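Local coordinates for SusD superfamily protein (Bacteroides vulgatus ATCC 8482, PDB 3JQ0) that probably binds nutrients, perhaps sugars, at the outer membrane of Bacteroides vulgatus as a SusD family protein, at residues Tyr261-Ile266 with Asn293-Leu298; Pro337-Phe342 with Phe442-Lys447; Tyr41-Ile46 with Gln299-Phe304. All coordinates share one frame; numbering follows the deposited sequence.

Interaction 1 (Tyr261-Ile266 with Asn293-Leu298)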
loop_
_atom_site.group_PDB
_atom_site.type_symbol
_atom_site.label_atom_id
_atom_site.label_comp_id
_atom_site.label_asym_id
_atom_site.label_seq_id
_atom_site.Cartn_x
_atom_site.Cartn_y
_atom_site.Cartn_z
ATOM N N TYR A 261 1.647 8.367 10.503
ATOM C CA TYR A 261 2.986 7.840 10.126
ATOM C C TYR A 261 3.971 8.207 11.233
ATOM O O TYR A 261 4.561 7.355 11.897
ATOM C CB TYR A 261 3.395 8.334 8.748
ATOM C CG TYR A 261 4.734 7.831 8.299
ATOM C CD1 TYR A 261 4.848 6.538 7.787
ATOM C CD2 TYR A 261 5.867 8.587 8.395
ATOM C CE1 TYR A 261 6.031 6.017 7.331
ATOM C CE2 TYR A 261 7.097 8.057 7.960
ATOM C CZ TYR A 261 7.145 6.754 7.404
ATOM O OH TYR A 261 8.329 6.226 6.919
ATOM N N ARG A 262 4.088 9.510 11.474
ATOM C CA ARG A 262 4.913 10.034 12.559
ATOM C C ARG A 262 4.558 9.381 13.894
ATOM O O ARG A 262 5.443 9.032 14.676
ATOM C CB ARG A 262 4.658 11.541 12.655
ATOM C CG ARG A 262 5.321 12.239 13.814
ATOM C CD ARG A 262 5.247 13.738 13.727
ATOM N NE ARG A 262 3.889 14.204 13.507
ATOM C CZ ARG A 262 2.998 14.467 14.445
ATOM N NH1 ARG A 262 3.321 14.380 15.725
ATOM N NH2 ARG A 262 1.770 14.855 14.121
HETATM N N MSE A 263 3.257 9.242 14.159
HETATM C CA MSE A 263 2.807 8.822 15.489
HETATM C C MSE A 263 2.604 7.308 15.640
HETATM O O MSE A 263 2.205 6.871 16.733
HETATM C CB MSE A 263 1.546 9.575 15.899
HETATM C CG MSE A 263 1.787 11.062 16.121
HETATM SE SE MSE A 263 2.943 11.438 17.624
HETATM C CE MSE A 263 1.743 10.902 19.059
ATOM N N ARG A 264 2.932 6.521 14.617
ATOM C CA ARG A 264 2.911 5.065 14.751
ATOM C C ARG A 264 4.201 4.357 14.364
ATOM O O ARG A 264 4.378 3.218 14.798
ATOM C CB ARG A 264 1.698 4.454 14.016
ATOM C CG ARG A 264 0.349 4.949 14.496
ATOM C CD ARG A 264 -0.056 4.342 15.790
ATOM N NE ARG A 264 -1.309 4.871 16.325
ATOM C CZ ARG A 264 -1.427 5.813 17.238
ATOM N NH1 ARG A 264 -0.410 6.498 17.695
ATOM N NH2 ARG A 264 -2.648 6.065 17.736
ATOM N N LEU A 265 5.046 4.949 13.509
ATOM C CA LEU A 265 6.181 4.246 12.939
ATOM C C LEU A 265 7.541 4.893 13.229
ATOM O O LEU A 265 8.534 4.331 12.815
ATOM C CB LEU A 265 6.010 4.103 11.412
ATOM C CG LEU A 265 4.971 3.069 10.990
ATOM C CD1 LEU A 265 4.783 3.101 9.476
ATOM C CD2 LEU A 265 5.388 1.693 11.427
ATOM N N ILE A 266 7.598 6.089 13.844
ATOM C CA ILE A 266 8.848 6.868 13.874
ATOM C C ILE A 266 9.407 6.931 15.297
ATOM O O ILE A 266 8.651 7.014 16.269
ATOM C CB ILE A 266 8.563 8.283 13.265
ATOM C CG1 ILE A 266 8.243 8.165 11.787
ATOM C CG2 ILE A 266 9.681 9.324 13.533
ATOM C CD1 ILE A 266 9.343 7.605 10.910
ATOM N N ASN A 293 11.322 12.679 14.972
ATOM C CA ASN A 293 10.569 12.664 16.217
ATOM C C ASN A 293 9.171 12.177 16.012
ATOM O O ASN A 293 8.392 12.791 15.321
ATOM C CB ASN A 293 10.481 14.041 16.849
ATOM C CG ASN A 293 9.951 13.990 18.258
ATOM O OD1 ASN A 293 10.348 13.101 19.048
ATOM N ND2 ASN A 293 9.077 14.921 18.588
ATOM N N GLY A 294 8.833 11.076 16.595
ATOM C CA GLY A 294 7.536 10.480 16.494
ATOM C C GLY A 294 7.328 9.495 17.606
ATOM O O GLY A 294 8.008 9.515 18.634
ATOM N N LEU A 295 6.370 8.610 17.412
ATOM C CA LEU A 295 6.060 7.534 18.326
ATOM C C LEU A 295 5.955 6.238 17.526
ATOM O O LEU A 295 5.354 6.234 16.455
ATOM C CB LEU A 295 4.748 7.858 19.025
ATOM C CG LEU A 295 4.280 7.070 20.217
ATOM C CD1 LEU A 295 5.048 7.497 21.434
ATOM C CD2 LEU A 295 2.755 7.357 20.489
ATOM N N THR A 296 6.558 5.155 18.024
ATOM C CA THR A 296 6.505 3.869 17.364
ATOM C C THR A 296 5.612 2.918 18.134
ATOM O O THR A 296 5.915 2.564 19.295
ATOM C CB THR A 296 7.916 3.260 17.227
ATOM O OG1 THR A 296 8.725 4.183 16.512
ATOM C CG2 THR A 296 7.924 1.927 16.534
ATOM N N GLN A 297 4.507 2.507 17.497
ATOM C CA GLN A 297 3.651 1.439 18.043
ATOM C C GLN A 297 3.600 0.156 17.212
ATOM O O GLN A 297 3.140 -0.856 17.702
ATOM C CB GLN A 297 2.211 1.975 18.258
ATOM C CG GLN A 297 2.124 3.043 19.313
ATOM C CD GLN A 297 0.744 3.507 19.597
ATOM O OE1 GLN A 297 -0.187 3.222 18.831
ATOM N NE2 GLN A 297 0.588 4.269 20.687
ATOM N N LEU A 298 4.134 0.208 15.976
ATOM C CA LEU A 298 4.314 -0.936 15.106
ATOM C C LEU A 298 5.805 -1.012 14.810
ATOM O O LEU A 298 6.364 -0.036 14.290
ATOM C CB LEU A 298 3.527 -0.783 13.796
ATOM C CG LEU A 298 2.029 -1.112 13.822
ATOM C CD1 LEU A 298 1.376 -0.673 12.512
ATOM C CD2 LEU A 298 1.798 -2.625 14.133
HETATM O O HOH W 1 5.890 13.934 17.033
#
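A chi2 bend (-76°) puts Arg264 CD beside Gln297 OE1, and Gln297, its CG anti to the carbonyl carbon (chi1 -66°), runs extended. The two side chains lie side by side, pointing the same way, their guanidinium and amide planes 23° apart. Gln297 OE1 sits 3.1 Å above the guanidinium plane, toward its rim; the N-H of Arg264 NE does not point at Gln297 OE1, and their 3.2 Å approach is no hydrogen bond. Met263 O lies in the guanidinium plane and accepts from Arg264 NH1 (2.8 Å), limiting rotation of the group, though the donor sits above the carbonyl plane. Arg264 O takes two donors: Gln297 N from above the carbonyl plane at 2.8 Å, and Leu298 N nearly along the C=O axis at 3.2 Å. Leu295 N bonds Arg262 O at 2.9 Å, and Gly294 CA packs 3.1 Å from Arg262 O, where a side chain would clash. Leu265 CD2 rests on Leu298 CB at 3.9 Å. Water 1 joins Arg262 NH1 to Asn293 O, while Arg262 NE pairs with Glu255. These contacts, with a single backbone bridge between Leu265 and Thr296, dock a short helical turn against an irregular loop within the SusD family region.

Interaction 2 (Pro337-Phe342 with Phe442-Lys447)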
loop_
_atom_site.group_PDB
_atom_site.type_symbol
_atom_site.label_atom_id
_atom_site.label_comp_id
_atom_site.label_asym_id
_atom_site.label_seq_id
_atom_site.Cartn_x
_atom_site.Cartn_y
_atom_site.Cartn_z
ATOM N N PRO A 337 15.726 -1.859 14.062
ATOM C CA PRO A 337 15.519 -1.012 12.875
ATOM C C PRO A 337 14.523 0.093 13.154
ATOM O O PRO A 337 13.594 -0.073 13.983
ATOM C CB PRO A 337 14.964 -2.017 11.857
ATOM C CG PRO A 337 14.124 -2.909 12.704
ATOM C CD PRO A 337 14.808 -3.028 14.037
ATOM N N ILE A 338 14.673 1.198 12.430
ATOM C CA ILE A 338 13.685 2.273 12.382
ATOM C C ILE A 338 13.164 2.401 10.947
ATOM O O ILE A 338 13.863 2.158 9.957
ATOM C CB ILE A 338 14.196 3.630 12.919
ATOM C CG1 ILE A 338 15.357 4.143 12.080
ATOM C CG2 ILE A 338 14.574 3.519 14.380
ATOM C CD1 ILE A 338 15.738 5.629 12.346
ATOM N N THR A 339 11.885 2.747 10.879
ATOM C CA THR A 339 11.195 3.028 9.620
ATOM C C THR A 339 11.849 4.194 8.910
ATOM O O THR A 339 12.000 5.261 9.489
ATOM C CB THR A 339 9.742 3.386 9.928
ATOM O OG1 THR A 339 9.161 2.394 10.753
ATOM C CG2 THR A 339 8.943 3.603 8.657
ATOM N N TYR A 340 12.221 4.020 7.636
ATOM C CA TYR A 340 13.108 5.013 7.004
ATOM C C TYR A 340 12.674 5.429 5.595
ATOM O O TYR A 340 13.243 6.364 5.079
ATOM C CB TYR A 340 14.554 4.469 6.988
ATOM C CG TYR A 340 15.641 5.508 7.190
ATOM C CD1 TYR A 340 15.705 6.264 8.345
ATOM C CD2 TYR A 340 16.657 5.627 6.254
ATOM C CE1 TYR A 340 16.742 7.164 8.530
ATOM C CE2 TYR A 340 17.700 6.506 6.459
ATOM C CZ TYR A 340 17.732 7.253 7.593
ATOM O OH TYR A 340 18.802 8.138 7.802
ATOM N N LYS A 341 11.652 4.805 5.008
ATOM C CA LYS A 341 11.350 5.083 3.604
ATOM C C LYS A 341 10.921 6.510 3.327
ATOM O O LYS A 341 11.262 7.086 2.325
ATOM C CB LYS A 341 10.255 4.125 3.125
ATOM C CG LYS A 341 9.775 4.407 1.694
ATOM C CD LYS A 341 8.833 3.307 1.183
ATOM C CE LYS A 341 9.597 2.098 0.640
ATOM N NZ LYS A 341 8.669 0.991 0.238
ATOM N N PHE A 342 10.040 7.038 4.191
ATOM C CA PHE A 342 9.484 8.379 4.026
ATOM C C PHE A 342 10.258 9.337 4.921
ATOM O O PHE A 342 10.195 9.277 6.150
ATOM C CB PHE A 342 7.979 8.379 4.263
ATOM C CG PHE A 342 7.240 7.487 3.279
ATOM C CD1 PHE A 342 6.989 7.907 1.998
ATOM C CD2 PHE A 342 6.823 6.208 3.628
ATOM C CE1 PHE A 342 6.321 7.121 1.092
ATOM C CE2 PHE A 342 6.158 5.416 2.710
ATOM C CZ PHE A 342 5.910 5.878 1.448
ATOM N N PHE A 442 7.861 -2.729 -1.357
ATOM C CA PHE A 442 6.675 -2.029 -0.895
ATOM C C PHE A 442 6.531 -1.908 0.612
ATOM O O PHE A 442 5.435 -1.660 1.107
ATOM C CB PHE A 442 5.386 -2.645 -1.494
ATOM C CG PHE A 442 5.306 -2.470 -2.999
ATOM C CD1 PHE A 442 5.142 -1.199 -3.544
ATOM C CD2 PHE A 442 5.410 -3.553 -3.853
ATOM C CE1 PHE A 442 5.074 -1.020 -4.935
ATOM C CE2 PHE A 442 5.345 -3.370 -5.209
ATOM C CZ PHE A 442 5.251 -2.116 -5.751
HETATM N N MSE A 443 7.629 -1.983 1.381
HETATM C CA MSE A 443 7.484 -1.756 2.810
HETATM C C MSE A 443 6.829 -0.438 3.090
HETATM O O MSE A 443 7.178 0.591 2.464
HETATM C CB MSE A 443 8.855 -1.804 3.529
HETATM C CG MSE A 443 9.601 -3.086 3.411
HETATM SE SE MSE A 443 11.124 -3.170 4.587
HETATM C CE MSE A 443 10.110 -3.543 6.214
ATOM N N PHE A 444 5.893 -0.410 4.056
ATOM C CA PHE A 444 5.191 0.814 4.466
ATOM C C PHE A 444 4.222 1.367 3.407
ATOM O O PHE A 444 3.694 2.436 3.582
ATOM C CB PHE A 444 6.155 1.925 4.972
ATOM C CG PHE A 444 7.264 1.382 5.814
ATOM C CD1 PHE A 444 7.005 0.743 7.021
ATOM C CD2 PHE A 444 8.581 1.411 5.387
ATOM C CE1 PHE A 444 7.967 0.160 7.768
ATOM C CE2 PHE A 444 9.590 0.827 6.150
ATOM C CZ PHE A 444 9.269 0.195 7.346
ATOM N N GLU A 445 3.941 0.594 2.356
ATOM C CA GLU A 445 3.043 0.995 1.301
ATOM C C GLU A 445 1.753 0.197 1.263
ATOM O O GLU A 445 0.931 0.407 0.385
ATOM C CB GLU A 445 3.734 1.025 -0.063
ATOM C CG GLU A 445 4.797 2.121 -0.181
ATOM C CD GLU A 445 5.516 2.044 -1.506
ATOM O OE1 GLU A 445 4.900 2.532 -2.492
ATOM O OE2 GLU A 445 6.682 1.585 -1.550
ATOM N N GLY A 446 1.541 -0.691 2.218
ATOM C CA GLY A 446 0.203 -1.287 2.329
ATOM C C GLY A 446 -0.099 -2.471 1.405
ATOM O O GLY A 446 -1.240 -2.653 1.004
ATOM N N LYS A 447 0.912 -3.280 1.097
ATOM C CA LYS A 447 0.770 -4.354 0.111
ATOM C C LYS A 447 0.871 -5.787 0.643
ATOM O O LYS A 447 0.185 -6.656 0.114
ATOM C CB LYS A 447 1.787 -4.217 -1.013
ATOM C CG LYS A 447 1.836 -2.817 -1.639
ATOM C CD LYS A 447 0.497 -2.311 -2.171
ATOM C CE LYS A 447 0.631 -0.964 -2.842
ATOM N NZ LYS A 447 -0.676 -0.378 -3.300
HETATM O O HOH W 2 10.577 -1.165 0.525
#
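Thr339 sets its methyl squarely on the Phe444 ring, the tightest apolar part of the contact: CG2 lies 3.6 Å from the ring centroid and only 7° off the normal, a CH-pi contact. Met443 CB covers the opposite face from 3.6 Å above the ring plane, toward the rim, so the ring is sandwiched. The polar part is held by short bonds. The Lys341 chain bends at chi3 (-83°), bringing CE beside Met443 O, and NZ then bonds Met443 O in the carbonyl plane, on a lone pair, at 2.7 Å. Crossing at about a right angle, Glu445 meets Lys341 NZ with the anti lone pair of OE2, a salt bridge also of 2.7 Å. Phe442 to Glu445 form a type II beta turn just after helix 430-441, closed by Glu445 N to Phe442 O at 3.0 Å, with Phe444 at positive phi (69°). Lys341 NZ also reaches Glu441 O; the Glu445 carboxylate and the two carbonyl oxygens would probably favour a charged lysine. Glu445 OE2 has a second partner in Arg363. Beyond the salt bridge a single ordered water, water 2, accepts from Lys341 NZ at 2.9 Å and from Met443 N. The Phe342 rim is looser: its ring meets the turn edge-on, CZ 4.2 Å from Glu445 CG and CE2 4.0 Å from Phe444 O, a buried carbonyl oxygen with no polar partner.

Interaction 3 (Tyr41-Ile46 with Gln299-Phe304)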
loop_
_atom_site.group_PDB
_atom_site.type_symbol
_atom_site.label_atom_id
_atom_site.label_comp_id
_atom_site.label_asym_id
_atom_site.label_seq_id
_atom_site.Cartn_x
_atom_site.Cartn_y
_atom_site.Cartn_z
ATOM N N TYR A 41 5.957 -6.834 11.093
ATOM C CA TYR A 41 5.940 -6.279 12.432
ATOM C C TYR A 41 5.714 -7.355 13.475
ATOM O O TYR A 41 5.589 -8.524 13.149
ATOM C CB TYR A 41 4.864 -5.165 12.579
ATOM C CG TYR A 41 4.896 -4.140 11.485
ATOM C CD1 TYR A 41 5.700 -3.026 11.553
ATOM C CD2 TYR A 41 4.162 -4.328 10.330
ATOM C CE1 TYR A 41 5.753 -2.119 10.518
ATOM C CE2 TYR A 41 4.210 -3.446 9.275
ATOM C CZ TYR A 41 5.042 -2.312 9.363
ATOM O OH TYR A 41 5.114 -1.385 8.353
ATOM N N GLY A 42 5.669 -6.956 14.751
ATOM C CA GLY A 42 5.335 -7.855 15.843
ATOM C C GLY A 42 6.292 -7.811 17.008
ATOM O O GLY A 42 5.936 -8.262 18.103
ATOM N N ASP A 43 7.499 -7.244 16.829
ATOM C CA ASP A 43 8.364 -7.020 17.980
ATOM C C ASP A 43 7.803 -5.856 18.820
ATOM O O ASP A 43 7.065 -4.987 18.336
ATOM C CB ASP A 43 9.817 -6.774 17.565
ATOM C CG ASP A 43 10.622 -8.028 17.263
ATOM O OD1 ASP A 43 10.051 -9.131 17.407
ATOM O OD2 ASP A 43 11.820 -7.870 16.911
ATOM N N ASN A 44 8.195 -5.807 20.083
ATOM C CA ASN A 44 7.894 -4.649 20.888
ATOM C C ASN A 44 8.655 -3.442 20.346
ATOM O O ASN A 44 9.825 -3.574 19.946
ATOM C CB ASN A 44 8.299 -4.846 22.355
ATOM C CG ASN A 44 7.387 -5.754 23.117
ATOM O OD1 ASN A 44 6.362 -6.206 22.609
ATOM N ND2 ASN A 44 7.684 -5.951 24.383
ATOM N N PRO A 45 8.048 -2.263 20.329
ATOM C CA PRO A 45 8.795 -1.047 19.964
ATOM C C PRO A 45 10.148 -0.974 20.686
ATOM O O PRO A 45 10.203 -1.047 21.931
ATOM C CB PRO A 45 7.835 0.064 20.353
ATOM C CG PRO A 45 6.450 -0.552 20.147
ATOM C CD PRO A 45 6.636 -1.981 20.649
ATOM N N ILE A 46 11.217 -0.807 19.941
ATOM C CA ILE A 46 12.520 -0.830 20.548
ATOM C C ILE A 46 12.735 0.313 21.535
ATOM O O ILE A 46 13.509 0.160 22.489
ATOM C CB ILE A 46 13.658 -0.919 19.527
ATOM C CG1 ILE A 46 13.747 0.324 18.599
ATOM C CG2 ILE A 46 13.527 -2.221 18.731
ATOM C CD1 ILE A 46 14.855 0.251 17.532
ATOM N N GLN A 299 6.451 -2.111 15.204
ATOM C CA GLN A 299 7.905 -2.266 15.136
ATOM C C GLN A 299 8.264 -3.366 14.161
ATOM O O GLN A 299 7.955 -4.548 14.386
ATOM C CB GLN A 299 8.400 -2.601 16.548
ATOM C CG GLN A 299 9.873 -2.959 16.613
ATOM C CD GLN A 299 10.791 -1.844 16.215
ATOM O OE1 GLN A 299 10.803 -0.790 16.882
ATOM N NE2 GLN A 299 11.597 -2.055 15.176
ATOM N N VAL A 300 9.003 -3.002 13.112
ATOM C CA VAL A 300 9.576 -3.968 12.204
ATOM C C VAL A 300 10.387 -4.969 13.034
ATOM O O VAL A 300 11.194 -4.575 13.886
ATOM C CB VAL A 300 10.444 -3.286 11.139
ATOM C CG1 VAL A 300 11.255 -4.303 10.295
ATOM C CG2 VAL A 300 9.603 -2.337 10.251
ATOM N N ARG A 301 10.230 -6.259 12.749
ATOM C CA ARG A 301 10.948 -7.306 13.477
ATOM C C ARG A 301 12.448 -7.007 13.390
ATOM O O ARG A 301 12.995 -6.793 12.300
ATOM C CB ARG A 301 10.675 -8.664 12.831
ATOM C CG ARG A 301 9.267 -9.171 13.028
ATOM C CD ARG A 301 9.010 -9.670 14.460
ATOM N NE ARG A 301 7.752 -10.388 14.591
ATOM C CZ ARG A 301 7.358 -11.001 15.707
ATOM N NH1 ARG A 301 8.075 -10.918 16.797
ATOM N NH2 ARG A 301 6.210 -11.674 15.734
ATOM N N ARG A 302 13.119 -7.059 14.526
ATOM C CA ARG A 302 14.553 -6.732 14.572
ATOM C C ARG A 302 15.362 -7.646 13.645
ATOM O O ARG A 302 16.280 -7.211 12.949
ATOM C CB ARG A 302 15.047 -6.807 16.003
ATOM C CG ARG A 302 14.457 -5.756 16.911
ATOM C CD ARG A 302 14.722 -6.038 18.353
ATOM N NE ARG A 302 14.065 -7.256 18.751
ATOM C CZ ARG A 302 14.326 -7.916 19.853
ATOM N NH1 ARG A 302 15.230 -7.437 20.713
ATOM N NH2 ARG A 302 13.686 -9.038 20.132
ATOM N N GLU A 303 15.012 -8.925 13.608
ATOM C CA GLU A 303 15.683 -9.927 12.808
ATOM C C GLU A 303 15.544 -9.642 11.300
ATOM O O GLU A 303 16.385 -10.024 10.488
ATOM C CB GLU A 303 15.053 -11.290 13.202
ATOM C CG GLU A 303 15.638 -12.520 12.522
ATOM C CD GLU A 303 14.862 -13.832 12.769
ATOM O OE1 GLU A 303 13.847 -13.869 13.514
ATOM O OE2 GLU A 303 15.251 -14.838 12.149
ATOM N N PHE A 304 14.455 -8.992 10.919
ATOM C CA PHE A 304 14.183 -8.759 9.511
ATOM C C PHE A 304 15.233 -7.893 8.853
ATOM O O PHE A 304 15.503 -8.064 7.663
ATOM C CB PHE A 304 12.797 -8.153 9.334
ATOM C CG PHE A 304 12.416 -7.931 7.904
ATOM C CD1 PHE A 304 11.999 -8.969 7.106
ATOM C CD2 PHE A 304 12.541 -6.663 7.332
ATOM C CE1 PHE A 304 11.697 -8.756 5.754
ATOM C CE2 PHE A 304 12.230 -6.461 5.972
ATOM C CZ PHE A 304 11.775 -7.517 5.230
HETATM O O HOH W 3 4.427 -10.947 13.175
HETATM O O HOH W 4 5.212 -4.512 16.295
HETATM O O HOH W 5 13.123 -10.015 15.629
HETATM O O HOH W 6 11.823 -10.802 18.743
#
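Tyr41 crosses Val300 at a slant, Tyr41 CE1 reaching Val300 CG2 at 3.9 Å, while its hydroxyl bonds Glu35. Gly42 N makes a weak bond to Gln299 O (3.3 Å), and water 4 ties Gly42 N and Asp43 O to Gln299 N; one face of the Arg301 guanidinium, in one of two conformers, lies over Gly42 C. The backbone angles of Gly42 alone call for glycine, since a CB would jam against Tyr41 O. This is a loose two-stranded antiparallel pairing, 41-43 with 299-300, joining an N-terminal segment to the later SusD family region. Asp43 then anchors a salt-bridge network. Its OD1 takes Arg301 NH1 at 2.7 Å, the carboxylate and guanidinium planes 85° apart. OD2 is gripped by Arg302 N (2.8 Å, 178° at the hydrogen) and by Arg302 NE (3.0 Å), which approach from opposite faces of the carboxylate. An alanine in place of Asp43 would probably leave both arginines without their shared carboxylate and Arg302 N without its acceptor. Past Pro45, Ile46 N bonds Gln299 OE1 at 3.1 Å from above the amide carbonyl plane. Gln299, bent at chi2 (63°), donates from NE2 to Val300 O at 2.9 Å, and Ile46 CG2 packs 4.0 Å from Arg302 CD.

How the interactions relate
From the N terminus, interaction 3 opens first at 41-46 and closes at 299-304, after 252 intervening residues. Interaction 1 opens and closes within that span: 261-266 meets 293-298, which runs directly into 299-304. Interaction 2 follows in series, 337-342 closing with 442-447 after 99 residues, about half of them helix; none of the three cross. The centres lie about 12 to 13 Å apart, and the contacts touch one another. Probable hydrogen bonds, Leu265 O with Thr339 OG1 and Gln299 NE2 with Pro337 O, link interaction 2 to 1 and 3. Tyr41 packs on Leu265 and Phe444, so strands 41-43 and 299-300, helix 262-265, strand 332-339 and the turn after helix 430-441 are joined.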